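Side-chain contacts in thermoresistant glucokinase (Janibacter sp. HTCC2649, PDB 4EUN), which probably phosphorylates gluconate at the expense of ATP, as a small sugar kinase of the P-loop type: residues I45-G48 and V49-T53; I69-M72 and Q73-I76; E81-W84 and P85-R88. One frame throughout, in Å; residues are numbered along the deposited sequence.

Contact 1 of 3, residues I45-G48 and V49-T53; sequences IAHG and VADET
His-47 and Asp-51 stand one helical turn apart and run side by side, pointing the same way. The imidazole NE2 of His-47 lies 3.5 Å from OD1 of Asp-51, and the ring and carboxylate planes are turned 75° apart. CG of His-47 is anti to its backbone N (chi1 -175°), which leans the ring along the helix toward the acid. A sulfate ion lies against the histidine side chain.

Backbone bonds set this spacing: Val-49 N to Ile-45 O, Ala-50 N to Ala-46 O, and Asp-51 N to His-47 O at 3.0 Å. Further along, Val-49 O accepts two hydrogen bonds, from Thr-53 OG1 at 2.7 Å and from Glu-52 N, which reach it from opposite faces of its plane.

Apolar contact is lighter, with CG2 of Ile-45 4.5 Å from CG2 of Val-49.

The first residues of helix 42-53 belong to a probable Walker A P-loop. One face of the helix turns to the second subunit, where His-47 packs on Thr-44 of that subunit and Glu-52 OE1 is hydrogen-bonded by its Glu-146 N. On another face Ala-46, Val-49 and Ala-50 pack on Ile-105 of strand 104-108, and Ile-45 and Val-49 on helix 180-191.

Contact 2 of 3, residues I69-M72 and Q73-I76; sequences IATM and QRGI
Thr-71 O faces Ile-76 N across the end of helix 66-73, and their 3.2 Å hydrogen bond is the long bond of a Schellman motif. Its shorter partner runs from Gly-75 N to Met-72 O at 2.9 Å; here the donor sits 63° above the carbonyl plane, away from the lone pairs. Gly-75 has left helical angles for a positive phi of 98°, turning the chain back over the last turn.

The other carbonyls of that turn are also met. Ile-69 O accepts from Gln-73 N at 2.9 Å and Ala-70 O from Arg-74 N, whose second approach, to Thr-71 O, is only weak.

Among side chains, Thr-71 OG1 bonds Glu-67 O one turn earlier and accepts from a water at 2.8 Å. That water in turn accepts from Arg-74 NH1 at 3.2 Å, lying in the guanidinium plane at its edge. A bend at chi3 (-52°) folds the arginine back until CA of Thr-71 lies over one face of the group. Gln-73 extends past Ile-69, CD of Gln-73 being 4.0 Å from CG2 of Ile-69, and its NE2 is satisfied by Phe-149 O.

On the apolar side, the methyl CG2 of Thr-71 meets CB of Ile-76 at 3.6 Å, the hydrophobic contact that commonly accompanies this motif.

The chemistry implies a helix end closed mainly by main-chain amides, with the arginine joined to the threonine through water and its positive charge placed where it would probably interact favourably with the negative C-terminal end of the helix dipole.

Contact 3 of 3, residues E81-W84 and P85-R88; sequences EDRW and PWLR
Trp-84 and Leu-87 meet where the leucine methyl CD1 comes within 3.9 Å of CE3 on the six-membered ring of the tryptophan. The same methyl of Leu-87 is 4.1 Å from CB of Arg-83, so it touches two side chains of the preceding turn. Leu-87 CG stands anti to its carbonyl carbon (chi1 -66°), which directs the branch back along the helix. Arg-88 folds over the backbone and CB of Trp-84: a bend at chi3 (-63°) returns its guanidinium, with Trp-84 O 3.8 Å above the centre of that plane and Arg-88 NH2 3.8 Å from Trp-84 CB.

These positions rest on two bonds, Leu-87 N to Arg-83 O at 2.9 Å, almost straight at 174°, and Arg-88 N to Trp-84 O, also 2.9 Å. Pro-85 has no N-H to give, and its CD lies 3.5 Å from Glu-81 O; this is a proline kink within helix 80-99, where Pro-85 N and Trp-86 N do not make the regular i to i-4 bonds to Glu-81 O and Asp-82 O. Helix 80-99 leads into strand 104-108 of the five-stranded parallel sheet (order 2-3-1-4-5), as in P-loop kinases.

Further out, Tyr-115 of helix 113-119 meets Trp-84 edge-to-face and its hydroxyl is hydrogen-bonded to Arg-83 NH1, which probably helps position both. Trp-86 is anchored by NE1 on Ala-60 O and stacked with His-64, while Asp-82 OD2 accepts from Thr-79 N near the start of the helix.

How the contacts relate
From the N terminus the three contacts follow in series; each is local, within one continuous stretch, so none closes a loop and none encloses or crosses another. Contact 1 lies in helix 42-53, which packs against strand 104-108 and helix 180-191. After strand 56-59 the chain reaches contact 2, which ends helix 66-73, and a short loop leads to contact 3 in helix 80-99. Contacts 2 and 3 are neighbours, their nearest atoms about 6 Å apart without touching; His-64 joins their surroundings, touching Ile-69 and stacking on Trp-86. Contact 1 lies across the chain's centre from both, its centre 29 Å from that of contact 2. Contacts 1 and 2 both touch the second subunit.

Contact 1 of 3, residues I45-G48 and V49-T53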
loop_
_atom_site.group_PDB
_atom_site.type_symbol
_atom_site.label_atom_id
_atom_site.label_comp_id
_atom_site.label_asym_id
_atom_site.label_seq_id
_atom_site.Cartn_x
_atom_site.Cartn_y
_atom_site.Cartn_z
ATOM N N ILE A 45 3.972 -3.580 -9.350
ATOM C CA ILE A 45 3.215 -3.144 -10.517
ATOM C C ILE A 45 2.279 -1.977 -10.185
ATOM O O ILE A 45 2.268 -0.965 -10.887
ATOM C CB ILE A 45 2.396 -4.311 -11.136
ATOM C CG1 ILE A 45 3.309 -5.497 -11.469
ATOM C CG2 ILE A 45 1.643 -3.839 -12.370
ATOM C CD1 ILE A 45 4.460 -5.145 -12.400
ATOM N N ALA A 46 1.504 -2.113 -9.111
ATOM C CA ALA A 46 0.559 -1.063 -8.720
ATOM C C ALA A 46 1.270 0.245 -8.406
ATOM O O ALA A 46 0.802 1.326 -8.783
ATOM C CB ALA A 46 -0.275 -1.513 -7.527
ATOM N N HIS A 47 2.391 0.136 -7.702
ATOM C CA HIS A 47 3.195 1.292 -7.324
ATOM C C HIS A 47 3.774 1.956 -8.570
ATOM O O HIS A 47 3.771 3.180 -8.690
ATOM C CB HIS A 47 4.319 0.858 -6.379
ATOM C CG HIS A 47 5.137 1.990 -5.842
ATOM N ND1 HIS A 47 6.435 1.824 -5.405
ATOM C CD2 HIS A 47 4.841 3.299 -5.657
ATOM C CE1 HIS A 47 6.905 2.984 -4.983
ATOM N NE2 HIS A 47 5.960 3.896 -5.124
ATOM N N GLY A 48 4.265 1.149 -9.505
ATOM C CA GLY A 48 4.807 1.681 -10.743
ATOM C C GLY A 48 3.768 2.406 -11.580
ATOM O O GLY A 48 4.058 3.442 -12.187
ATOM N N VAL A 49 2.559 1.847 -11.638
ATOM C CA VAL A 49 1.462 2.493 -12.352
ATOM C C VAL A 49 1.045 3.791 -11.651
ATOM O O VAL A 49 0.839 4.818 -12.298
ATOM C CB VAL A 49 0.248 1.540 -12.517
ATOM C CG1 VAL A 49 -0.957 2.295 -13.064
ATOM C CG2 VAL A 49 0.597 0.394 -13.449
ATOM N N ALA A 50 0.945 3.742 -10.327
ATOM C CA ALA A 50 0.531 4.905 -9.545
ATOM C C ALA A 50 1.479 6.079 -9.750
ATOM O O ALA A 50 1.041 7.227 -9.884
ATOM C CB ALA A 50 0.447 4.541 -8.067
ATOM N N ASP A 51 2.778 5.790 -9.765
ATOM C CA ASP A 51 3.800 6.836 -9.821
ATOM C C ASP A 51 3.798 7.623 -11.128
ATOM O O ASP A 51 4.303 8.748 -11.181
ATOM C CB ASP A 51 5.189 6.245 -9.546
ATOM C CG ASP A 51 5.691 6.564 -8.151
ATOM O OD1 ASP A 51 4.879 6.531 -7.201
ATOM O OD2 ASP A 51 6.893 6.864 -8.003
ATOM N N GLU A 52 3.216 7.043 -12.172
ATOM C CA GLU A 52 3.196 7.690 -13.482
ATOM C C GLU A 52 1.840 8.285 -13.852
ATOM O O GLU A 52 1.717 8.981 -14.855
ATOM C CB GLU A 52 3.659 6.711 -14.568
ATOM C CG GLU A 52 5.129 6.314 -14.468
ATOM C CD GLU A 52 6.079 7.510 -14.479
ATOM O OE1 GLU A 52 5.733 8.568 -15.053
ATOM O OE2 GLU A 52 7.186 7.388 -13.910
ATOM N N THR A 53 0.827 8.028 -13.031
ATOM C CA THR A 53 -0.533 8.422 -13.380
ATOM C C THR A 53 -1.210 9.288 -12.326
ATOM O O THR A 53 -2.228 9.914 -12.611
ATOM C CB THR A 53 -1.418 7.196 -13.562
ATOM O OG1 THR A 53 -1.341 6.402 -12.373
ATOM C CG2 THR A 53 -0.959 6.373 -14.748
#

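Contact 2 of 3, residues I69-M72 and Q73-I76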
loop_
_atom_site.group_PDB
_atom_site.type_symbol
_atom_site.label_atom_id
_atom_site.label_comp_id
_atom_site.label_asym_id
_atom_site.label_seq_id
_atom_site.Cartn_x
_atom_site.Cartn_y
_atom_site.Cartn_z
ATOM N N ILE A 69 -7.285 -11.688 8.606
ATOM C CA ILE A 69 -5.848 -11.752 8.349
ATOM C C ILE A 69 -5.213 -12.881 9.158
ATOM O O ILE A 69 -4.455 -13.691 8.623
ATOM C CB ILE A 69 -5.122 -10.427 8.692
ATOM C CG1 ILE A 69 -5.607 -9.289 7.789
ATOM C CG2 ILE A 69 -3.613 -10.608 8.562
ATOM C CD1 ILE A 69 -5.465 -9.569 6.286
ATOM N N ALA A 70 -5.516 -12.933 10.453
ATOM C CA ALA A 70 -4.957 -13.983 11.316
ATOM C C ALA A 70 -5.339 -15.394 10.866
ATOM O O ALA A 70 -4.511 -16.306 10.929
ATOM C CB ALA A 70 -5.364 -13.750 12.757
ATOM N N THR A 71 -6.587 -15.562 10.428
ATOM C CA THR A 71 -7.091 -16.863 9.970
ATOM C C THR A 71 -6.285 -17.333 8.768
ATOM O O THR A 71 -5.843 -18.482 8.716
ATOM C CB THR A 71 -8.586 -16.769 9.617
ATOM O OG1 THR A 71 -9.325 -16.460 10.806
ATOM C CG2 THR A 71 -9.093 -18.087 9.052
ATOM N N MET A 72 -6.074 -16.441 7.804
ATOM C CA MET A 72 -5.280 -16.776 6.633
ATOM C C MET A 72 -3.832 -17.039 7.000
ATOM O O MET A 72 -3.197 -17.915 6.420
ATOM C CB MET A 72 -5.368 -15.679 5.572
ATOM C CG MET A 72 -6.725 -15.561 4.965
ATOM S SD MET A 72 -6.720 -14.401 3.587
ATOM C CE MET A 72 -6.688 -12.837 4.466
ATOM N N GLN A 73 -3.300 -16.295 7.967
ATOM C CA GLN A 73 -1.908 -16.508 8.351
ATOM C C GLN A 73 -1.656 -17.886 8.966
ATOM O O GLN A 73 -0.522 -18.370 8.968
ATOM C CB GLN A 73 -1.408 -15.405 9.281
ATOM C CG GLN A 73 -1.166 -14.098 8.540
ATOM C CD GLN A 73 -0.614 -13.031 9.451
ATOM O OE1 GLN A 73 -1.035 -12.913 10.602
ATOM N NE2 GLN A 73 0.348 -12.263 8.951
ATOM N N ARG A 74 -2.702 -18.499 9.513
ATOM C CA ARG A 74 -2.577 -19.862 10.037
ATOM C C ARG A 74 -2.750 -20.903 8.941
ATOM O O ARG A 74 -2.603 -22.101 9.191
ATOM C CB ARG A 74 -3.559 -20.121 11.191
ATOM C CG ARG A 74 -3.271 -19.263 12.414
ATOM C CD ARG A 74 -3.987 -19.729 13.670
ATOM N NE ARG A 74 -5.421 -19.902 13.451
ATOM C CZ ARG A 74 -6.311 -18.916 13.470
ATOM N NH1 ARG A 74 -5.924 -17.670 13.698
ATOM N NH2 ARG A 74 -7.594 -19.183 13.267
ATOM N N GLY A 75 -3.062 -20.448 7.729
ATOM C CA GLY A 75 -3.173 -21.336 6.581
ATOM C C GLY A 75 -4.588 -21.756 6.239
ATOM O O GLY A 75 -4.792 -22.690 5.451
ATOM N N ILE A 76 -5.573 -21.079 6.823
ATOM C CA ILE A 76 -6.970 -21.426 6.558
ATOM C C ILE A 76 -7.514 -20.486 5.497
ATOM O O ILE A 76 -7.513 -19.276 5.691
ATOM C CB ILE A 76 -7.844 -21.256 7.801
ATOM C CG1 ILE A 76 -7.364 -22.148 8.942
ATOM C CG2 ILE A 76 -9.294 -21.515 7.474
ATOM C CD1 ILE A 76 -6.898 -21.359 10.116
HETATM O O HOH W 1 -8.748 -16.228 13.579
#

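Contact 3 of 3, residues E81-W84 and P85-R88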
loop_
_atom_site.group_PDB
_atom_site.type_symbol
_atom_site.label_atom_id
_atom_site.label_comp_id
_atom_site.label_asym_id
_atom_site.label_seq_id
_atom_site.Cartn_x
_atom_site.Cartn_y
_atom_site.Cartn_z
ATOM N N GLU A 81 -18.342 -16.197 2.088
ATOM C CA GLU A 81 -19.001 -15.484 3.180
ATOM C C GLU A 81 -18.038 -14.563 3.933
ATOM O O GLU A 81 -18.404 -13.438 4.306
ATOM C CB GLU A 81 -19.657 -16.461 4.157
ATOM C CG GLU A 81 -20.326 -15.783 5.344
ATOM C CD GLU A 81 -21.204 -16.724 6.141
ATOM O OE1 GLU A 81 -21.072 -17.955 5.967
ATOM O OE2 GLU A 81 -22.032 -16.233 6.939
ATOM N N ASP A 82 -16.813 -15.035 4.152
ATOM C CA ASP A 82 -15.799 -14.231 4.838
ATOM C C ASP A 82 -15.457 -13.003 4.025
ATOM O O ASP A 82 -15.118 -11.952 4.578
ATOM C CB ASP A 82 -14.511 -15.033 5.044
ATOM C CG ASP A 82 -14.690 -16.211 5.975
ATOM O OD1 ASP A 82 -15.502 -16.116 6.923
ATOM O OD2 ASP A 82 -14.018 -17.241 5.750
ATOM N N ARG A 83 -15.535 -13.142 2.705
ATOM C CA ARG A 83 -15.017 -12.112 1.810
ATOM C C ARG A 83 -16.017 -11.041 1.395
ATOM O O ARG A 83 -15.595 -9.945 1.014
ATOM C CB ARG A 83 -14.392 -12.734 0.554
ATOM C CG ARG A 83 -13.110 -13.520 0.814
ATOM C CD ARG A 83 -12.600 -14.174 -0.455
ATOM N NE ARG A 83 -11.371 -14.942 -0.237
ATOM C CZ ARG A 83 -11.206 -16.220 -0.569
ATOM N NH1 ARG A 83 -12.194 -16.902 -1.127
ATOM N NH2 ARG A 83 -10.050 -16.823 -0.326
ATOM N N TRP A 84 -17.316 -11.337 1.445
ATOM C CA TRP A 84 -18.307 -10.360 0.980
ATOM C C TRP A 84 -18.199 -8.984 1.660
ATOM O O TRP A 84 -18.194 -7.970 0.960
ATOM C CB TRP A 84 -19.759 -10.879 1.044
ATOM C CG TRP A 84 -20.069 -12.116 0.234
ATOM C CD1 TRP A 84 -20.690 -13.247 0.690
ATOM C CD2 TRP A 84 -19.807 -12.344 -1.163
ATOM N NE1 TRP A 84 -20.824 -14.161 -0.327
ATOM C CE2 TRP A 84 -20.288 -13.633 -1.475
ATOM C CE3 TRP A 84 -19.205 -11.590 -2.177
ATOM C CZ2 TRP A 84 -20.186 -14.182 -2.756
ATOM C CZ3 TRP A 84 -19.115 -12.139 -3.449
ATOM C CH2 TRP A 84 -19.597 -13.416 -3.725
ATOM N N PRO A 85 -18.116 -8.934 3.012
ATOM C CA PRO A 85 -18.035 -7.597 3.623
ATOM C C PRO A 85 -16.765 -6.851 3.228
ATOM O O PRO A 85 -16.816 -5.633 3.064
ATOM C CB PRO A 85 -18.040 -7.894 5.130
ATOM C CG PRO A 85 -18.744 -9.222 5.246
ATOM C CD PRO A 85 -18.282 -9.982 4.037
ATOM N N TRP A 86 -15.664 -7.577 3.059
ATOM C CA TRP A 86 -14.396 -7.009 2.615
ATOM C C TRP A 86 -14.503 -6.416 1.210
ATOM O O TRP A 86 -14.120 -5.270 0.973
ATOM C CB TRP A 86 -13.316 -8.095 2.675
ATOM C CG TRP A 86 -12.001 -7.764 2.017
ATOM C CD1 TRP A 86 -11.131 -6.772 2.375
ATOM C CD2 TRP A 86 -11.382 -8.466 0.930
ATOM N NE1 TRP A 86 -10.026 -6.802 1.565
ATOM C CE2 TRP A 86 -10.150 -7.831 0.669
ATOM C CE3 TRP A 86 -11.754 -9.565 0.147
ATOM C CZ2 TRP A 86 -9.287 -8.259 -0.341
ATOM C CZ3 TRP A 86 -10.900 -9.990 -0.858
ATOM C CH2 TRP A 86 -9.679 -9.335 -1.097
ATOM N N LEU A 87 -15.041 -7.193 0.281
ATOM C CA LEU A 87 -15.263 -6.729 -1.079
ATOM C C LEU A 87 -16.191 -5.512 -1.128
ATOM O O LEU A 87 -15.962 -4.584 -1.909
ATOM C CB LEU A 87 -15.833 -7.873 -1.917
ATOM C CG LEU A 87 -14.832 -9.007 -2.096
ATOM C CD1 LEU A 87 -15.568 -10.254 -2.531
ATOM C CD2 LEU A 87 -13.782 -8.653 -3.142
ATOM N N ARG A 88 -17.240 -5.516 -0.311
ATOM C CA ARG A 88 -18.141 -4.365 -0.271
ATOM C C ARG A 88 -17.441 -3.125 0.269
ATOM O O ARG A 88 -17.720 -2.023 -0.185
ATOM C CB ARG A 88 -19.411 -4.652 0.536
ATOM C CG ARG A 88 -20.449 -5.470 -0.220
ATOM C CD ARG A 88 -21.734 -5.577 0.589
ATOM N NE ARG A 88 -21.512 -6.283 1.848
ATOM C CZ ARG A 88 -21.876 -7.541 2.071
ATOM N NH1 ARG A 88 -21.631 -8.108 3.245
ATOM N NH2 ARG A 88 -22.496 -8.229 1.122
#